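Local coordinates for hypothetical protein ybgI (Escherichia coli, Escherichia coli O157:H7, PDB 1NMO) that binds two metal ions at a dinuclear site in a ring-shaped hexamer and may take part in degrading radiation-damaged nucleotides, at residues Gly26-Gly31 against Gly65-Gly70. Sequence-based numbering, arbitrary orientation.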
# COMPACT_ATOMS: atom_id res chain seq x y z
N GLY A 26 38.61 21.19 -11.59
CA GLY A 26 38.68 22.60 -11.97
C GLY A 26 37.57 22.98 -12.94
O GLY A 26 36.44 22.43 -12.84
N LEU A 27 37.86 23.88 -13.90
CA LEU A 27 36.85 24.32 -14.91
C LEU A 27 36.64 23.14 -15.86
O LEU A 27 37.59 22.79 -16.56
CB LEU A 27 37.42 25.43 -15.78
CG LEU A 27 36.55 26.66 -15.88
CD1 LEU A 27 36.95 27.44 -17.09
CD2 LEU A 27 35.11 26.31 -15.91
N GLN A 28 35.48 22.52 -15.94
CA GLN A 28 35.44 21.45 -16.93
C GLN A 28 34.74 21.91 -18.21
O GLN A 28 34.93 21.33 -19.29
CB GLN A 28 34.71 20.23 -16.37
CG GLN A 28 35.34 19.68 -15.09
CD GLN A 28 34.64 18.40 -14.69
OE1 GLN A 28 33.56 18.08 -15.23
NE2 GLN A 28 35.22 17.66 -13.75
N VAL A 29 33.92 22.94 -18.14
CA VAL A 29 33.25 23.37 -19.38
C VAL A 29 33.24 24.85 -19.22
O VAL A 29 32.60 25.37 -18.33
CB VAL A 29 31.80 22.83 -19.49
CG1 VAL A 29 31.23 23.19 -20.88
CG2 VAL A 29 31.80 21.26 -19.28
N GLU A 30 34.01 25.54 -20.05
CA GLU A 30 34.09 26.99 -19.98
C GLU A 30 32.81 27.68 -20.47
O GLU A 30 32.19 27.24 -21.43
CB GLU A 30 35.23 27.46 -20.85
CG GLU A 30 35.71 28.80 -20.57
CD GLU A 30 36.67 29.26 -21.65
OE1 GLU A 30 37.24 28.37 -22.37
OE2 GLU A 30 36.85 30.51 -21.76
N GLY A 31 32.48 28.79 -19.79
CA GLY A 31 31.33 29.63 -20.11
C GLY A 31 31.69 31.13 -20.02
O GLY A 31 32.82 31.51 -20.36
N GLY A 65 31.47 15.73 -11.94
CA GLY A 65 31.23 16.43 -13.20
C GLY A 65 31.35 15.44 -14.31
O GLY A 65 30.82 14.34 -14.18
N TYR A 66 32.08 15.79 -15.39
CA TYR A 66 32.16 14.87 -16.55
C TYR A 66 33.58 14.41 -16.93
O TYR A 66 34.54 14.60 -16.17
CB TYR A 66 31.55 15.56 -17.78
CG TYR A 66 30.18 16.20 -17.59
CD1 TYR A 66 29.27 15.63 -16.75
CD2 TYR A 66 29.81 17.40 -18.25
CE1 TYR A 66 28.02 16.22 -16.54
CE2 TYR A 66 28.54 17.98 -18.03
CZ TYR A 66 27.66 17.38 -17.15
OH TYR A 66 26.42 17.89 -16.78
N PHE A 67 33.69 13.78 -18.09
CA PHE A 67 34.99 13.38 -18.65
C PHE A 67 35.79 12.42 -17.80
O PHE A 67 36.98 12.63 -17.59
CB PHE A 67 35.81 14.64 -18.85
CG PHE A 67 35.02 15.74 -19.51
CD1 PHE A 67 34.28 15.46 -20.66
CD2 PHE A 67 34.99 17.01 -19.00
CE1 PHE A 67 33.53 16.45 -21.28
CE2 PHE A 67 34.26 17.99 -19.60
CZ PHE A 67 33.52 17.69 -20.77
N TRP A 68 35.10 11.41 -17.25
CA TRP A 68 35.72 10.35 -16.44
C TRP A 68 36.65 9.49 -17.33
O TRP A 68 36.36 9.22 -18.53
CB TRP A 68 34.65 9.45 -15.81
CG TRP A 68 33.83 10.19 -14.82
CD1 TRP A 68 32.69 10.94 -15.10
CD2 TRP A 68 34.20 10.52 -13.44
NE1 TRP A 68 32.35 11.72 -13.98
CE2 TRP A 68 33.23 11.49 -12.96
CE3 TRP A 68 35.24 10.10 -12.57
CZ2 TRP A 68 33.29 12.04 -11.65
CZ3 TRP A 68 35.29 10.66 -11.26
CH2 TRP A 68 34.32 11.61 -10.82
N LYS A 69 37.75 9.04 -16.71
CA LYS A 69 38.70 8.25 -17.41
C LYS A 69 38.03 6.99 -17.96
O LYS A 69 37.30 6.24 -17.26
CB LYS A 69 39.92 7.90 -16.53
CG LYS A 69 41.20 7.58 -17.35
CD LYS A 69 42.37 8.64 -17.13
CE LYS A 69 42.54 9.09 -15.64
NZ LYS A 69 43.09 8.06 -14.67
N GLY A 70 38.26 6.82 -19.28
CA GLY A 70 37.73 5.67 -19.98
C GLY A 70 36.36 5.76 -20.62
O GLY A 70 36.07 4.84 -21.37
O HOH W 1 34.31 15.03 -13.17
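The ring of Phe-67 meets Gln-28 and Val-29 with its edge: the carbonyl O of Gln-28 lies near the ring plane, 3.4 Å from Phe-67 CE2, and CG2 of Val-29 reaches the same carbon at 4.1 Å, the side chains of Val-29 and Phe-67 crossing at about a right angle. One face of this ring is taken by CB of its own neighbour, Tyr-66, centred 3.8 Å above the plane. The Tyr-66 ring meets Val-29 CG2 obliquely and more loosely, while its hydroxyl is hydrogen-bonded to the backbone of Ala-44. Over the rim of one face of the Trp-68 indole rests a water; NE1 of this indole donates to Gly-65 O from above the carbonyl plane.

Beside these ring contacts lies a hydrogen bond. Gln-28, with CG anti to the carbonyl carbon (chi1 -58°) and the chain extended beyond it, carries its amide across to the loop, where OE1 takes the N-H of Tyr-66 at 2.7 Å. The bond is nearly straight (171°) and lies in the amide plane, on a lone pair of OE1. It ties together two parts of a mixed five-stranded sheet domain: edge strand 26-29, where Gln-28 and Val-29 form a classic beta bulge opposite Leu-93, and the loop that follows strand 59-62 and the metal ligands His-63 and His-64. CA of Gly-65 lies 3.5 Å from OE1 of Gln-28, the glycine letting the chain pass close to the amide.

NE2 of Gln-28 donates to Pro-24 O and, at 2.8 Å, to the water over Trp-68, which in turn donates to Tyr-66 O, so both ends of the amide have partners that fit this orientation.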